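Local structure of carbonic anhydrase (Porphyridium purpureum, 1DDZ) at the interface of chains A and B. The protein catalyses the reversible hydration of CO2 to hydrogencarbonate and a proton, as a zinc-dependent carbonic anhydrase of the beta class. Residues are numbered along the deposited sequence; one frame, centred on the assembly and turned at random. Chains: chain A/B, Carbonic anhydrase.

Contact 1: the interface of chains A and B. Residues chain A 150, 153-154, 157; chain B 104-105, 193.
B:His104 presses its imidazole against helix 147-161 of chain A, with A:Arg153 on one face. The CB of A:Arg153 packs over that face near the ring atom CD2, 3.3 Å away, with the arginine chain running across the imidazole in a CH-pi contact. A:Arg153 is poorly ordered, so this packing should be read with care.

Beside it, the face of the A:His154 ring receives the edge of the same imidazole. The planes stand 89° apart with centroids 5.0 Å from each other, and ND1 of B:His104 lies above the face of the A:His154 ring. With CG of B:His104 anti to its carbonyl carbon (chi1 -60°), the ring swings toward the helix. The carboxylate of A:Asp157 arrives at the CE1 end, its CG 3.5 Å from CE1 of B:His104; the closer approach of OD2 is too short to interpret.

At the rim, NE2 of A:His154 and the hydroxyl OG of B:Ser105 share a hydrogen bond of 2.7 Å, somewhat bent at 143°; the donor is not settled. Water 1 joins the amide oxygen OD1 of A:Asn150, 2.7 Å away, to the backbone O of B:His104. Together these contacts set a loop residue of one chain against the side of a helix of the other, and probably help hold the two copies together.

Contact 2: the interface of chains A and B. Residues chain A 9, 14, 486-488; chain B 394, 410, 413.
A:Ile488 pushes its branches against the guanidinium groups of B:Arg410 and B:Arg413. Its methyl CG2 lies over one face of the B:Arg410 guanidinium, 3.5 Å from CZ, while CD1 sits over a face of the B:Arg413 guanidinium, 3.6 Å from its CZ. The CG1 branch is set between the backbone N and the carbonyl carbon (chi1 57°) and then runs extended, which carries CD1 out toward B:Arg413 and the CB of B:Leu394.

The same two arginines use their N-H groups on the chain A backbone. NH2 of B:Arg413 donates to the O of A:Val9 at 3.0 Å, almost straight and close to the guanidinium plane. NH2 of B:Arg410 donates to the O of A:Asp486 at 2.6 Å, in line with the carbonyl bond or nearly so, but the angle at the hydrogen is only 131°, so the bond is clearly bent.

The carboxylate of A:Glu14 forms salt bridges with both arginines: OE1 lies 3.1 Å from NH1 of B:Arg410, without a hydrogen bond, and OE2 lies 3.5 Å from NH2 of B:Arg413. A:Asp486 adds a longer salt bridge to B:Arg410.

Water 2 ties this group together, bonded to OE1 of A:Glu14, NH1 and backbone O of B:Arg410, and NE of B:Arg413, the last at 2.8 Å. Water 3 bridges the N of A:Ile488 and the O of B:Leu394.

Both arginines project from the short helix 407-414 of chain B, whereas chain A supplies the start of helix 12-25 and loops at the two ends of its modelled chain.

Contact 1: the interface of chains A and B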
# COMPACT_ATOMS: atom_id res chain seq x y z
N ASN A 150 1.55 -2.54 11.98
CA ASN A 150 2.03 -3.05 10.70
C ASN A 150 2.82 -1.96 9.97
O ASN A 150 3.79 -2.22 9.27
CB ASN A 150 0.85 -3.54 9.86
CG ASN A 150 0.07 -4.65 10.54
OD1 ASN A 150 0.56 -5.77 10.71
ND2 ASN A 150 -1.16 -4.35 10.94
N ARG A 153 6.24 -1.68 11.80
CA ARG A 153 7.18 -2.78 11.59
C ARG A 153 8.36 -2.29 10.77
O ARG A 153 9.43 -2.84 10.87
CB ARG A 153 6.55 -3.96 10.85
CG ARG A 153 5.65 -4.86 11.65
CD ARG A 153 6.23 -5.22 13.00
NE ARG A 153 5.91 -4.20 14.01
CZ ARG A 153 5.63 -4.45 15.28
NH1 ARG A 153 5.62 -5.70 15.73
NH2 ARG A 153 5.37 -3.44 16.11
N HIS A 154 8.17 -1.24 9.95
CA HIS A 154 9.25 -0.72 9.13
C HIS A 154 10.31 -0.05 9.98
O HIS A 154 11.49 -0.13 9.68
CB HIS A 154 8.72 0.24 8.06
CG HIS A 154 7.92 -0.44 7.01
ND1 HIS A 154 8.49 -1.16 5.98
CD2 HIS A 154 6.58 -0.57 6.84
CE1 HIS A 154 7.55 -1.70 5.23
NE2 HIS A 154 6.38 -1.35 5.74
N ASP A 157 12.45 -2.64 11.40
CA ASP A 157 13.47 -3.11 10.48
C ASP A 157 14.68 -2.22 10.62
O ASP A 157 15.79 -2.70 10.54
CB ASP A 157 12.98 -3.09 9.05
CG ASP A 157 12.06 -4.23 8.74
OD1 ASP A 157 11.85 -5.10 9.62
OD2 ASP A 157 11.52 -4.26 7.62
N HIS B 104 5.18 -5.71 5.23
CA HIS B 104 4.54 -5.26 6.47
C HIS B 104 3.27 -4.44 6.30
O HIS B 104 2.26 -4.71 6.94
CB HIS B 104 5.52 -4.44 7.31
CG HIS B 104 6.75 -5.18 7.72
ND1 HIS B 104 8.03 -4.75 7.40
CD2 HIS B 104 6.92 -6.27 8.50
CE1 HIS B 104 8.91 -5.54 7.98
NE2 HIS B 104 8.26 -6.47 8.65
N SER B 105 3.33 -3.42 5.46
CA SER B 105 2.19 -2.52 5.26
C SER B 105 1.36 -2.72 3.99
O SER B 105 0.56 -1.87 3.65
CB SER B 105 2.67 -1.07 5.35
OG SER B 105 3.89 -0.92 4.66
N ALA B 193 5.25 -11.50 12.36
CA ALA B 193 5.33 -10.17 12.95
C ALA B 193 4.09 -9.30 12.77
O ALA B 193 3.99 -8.26 13.41
CB ALA B 193 6.56 -9.44 12.43
O HOH W 1 2.87 -6.36 9.36

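Contact 2: the interface of chains A and B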
# COMPACT_ATOMS: atom_id res chain seq x y z
N VAL A 9 -32.58 0.69 1.16
CA VAL A 9 -31.90 0.14 2.37
C VAL A 9 -30.49 0.73 2.52
O VAL A 9 -29.48 0.04 2.40
CB VAL A 9 -31.89 -1.43 2.32
CG1 VAL A 9 -31.18 -1.93 1.06
CG2 VAL A 9 -31.29 -2.02 3.61
N GLU A 14 -24.96 6.72 4.86
CA GLU A 14 -25.35 6.95 3.46
C GLU A 14 -26.41 8.05 3.34
O GLU A 14 -26.28 8.95 2.51
CB GLU A 14 -25.85 5.64 2.83
CG GLU A 14 -24.76 4.88 2.04
CD GLU A 14 -24.84 3.35 2.11
OE1 GLU A 14 -23.81 2.70 1.80
OE2 GLU A 14 -25.91 2.79 2.47
N ASP A 486 -22.94 3.22 10.02
CA ASP A 486 -22.81 2.81 8.65
C ASP A 486 -23.19 1.35 8.43
O ASP A 486 -22.79 0.76 7.44
CB ASP A 486 -21.41 3.09 8.14
CG ASP A 486 -21.30 2.91 6.63
OD1 ASP A 486 -22.28 3.21 5.91
OD2 ASP A 486 -20.23 2.47 6.17
N ASP A 487 -24.03 0.80 9.29
CA ASP A 487 -24.43 -0.60 9.13
C ASP A 487 -25.69 -0.77 8.26
O ASP A 487 -26.65 -0.01 8.38
CB ASP A 487 -24.60 -1.27 10.50
CG ASP A 487 -23.30 -1.28 11.33
OD1 ASP A 487 -22.19 -1.33 10.76
OD2 ASP A 487 -23.38 -1.23 12.58
N ILE A 488 -25.61 -1.68 7.30
CA ILE A 488 -26.74 -1.98 6.43
C ILE A 488 -27.41 -3.26 6.92
O ILE A 488 -28.62 -3.30 7.14
CB ILE A 488 -26.33 -2.14 4.94
CG1 ILE A 488 -25.26 -3.24 4.78
CG2 ILE A 488 -25.85 -0.81 4.40
CD1 ILE A 488 -24.88 -3.58 3.36
N LEU B 394 -20.76 -6.95 3.31
CA LEU B 394 -22.07 -6.45 3.71
C LEU B 394 -22.34 -6.61 5.22
O LEU B 394 -23.35 -6.14 5.72
CB LEU B 394 -23.17 -7.19 2.92
CG LEU B 394 -22.90 -7.34 1.42
CD1 LEU B 394 -23.93 -8.23 0.75
CD2 LEU B 394 -22.84 -5.99 0.77
N ARG B 410 -18.47 -2.07 -0.84
CA ARG B 410 -19.57 -1.28 -0.34
C ARG B 410 -19.85 -0.12 -1.31
O ARG B 410 -21.00 0.19 -1.58
CB ARG B 410 -19.27 -0.75 1.06
CG ARG B 410 -19.72 -1.68 2.16
CD ARG B 410 -21.23 -1.82 2.18
NE ARG B 410 -21.69 -1.77 3.56
CZ ARG B 410 -22.35 -0.76 4.11
NH1 ARG B 410 -22.68 0.32 3.41
NH2 ARG B 410 -22.53 -0.77 5.41
N ARG B 413 -21.90 -1.41 -4.07
CA ARG B 413 -23.28 -1.59 -3.67
C ARG B 413 -24.01 -0.26 -3.76
O ARG B 413 -25.02 -0.14 -4.45
CB ARG B 413 -23.36 -2.09 -2.24
CG ARG B 413 -24.69 -2.71 -1.93
CD ARG B 413 -24.88 -2.99 -0.48
NE ARG B 413 -25.28 -1.77 0.17
CZ ARG B 413 -26.45 -1.60 0.77
NH1 ARG B 413 -27.35 -2.58 0.81
NH2 ARG B 413 -26.73 -0.41 1.28
O HOH W 2 -23.26 0.16 0.60
O HOH W 3 -23.85 -3.83 7.53

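The centres of the C-alpha atoms of contact 1 and contact 2 lie about 32 Å apart on the same two-fold symmetric interface, and they share no residue. Their helices are nonetheless related: the sequence of helix 147-161 recurs nearly unchanged in the stretch that includes helix 407-414. In contact 1 chain A brings the helix and chain B mainly a loop; in contact 2 helix 407-414 of chain B meets the chain ends of A together with helix 12-25. Both halves of the duplicated polypeptide thus take part. Such spread anchoring would probably keep the two copies aligned, although the structure alone does not show the state in solution.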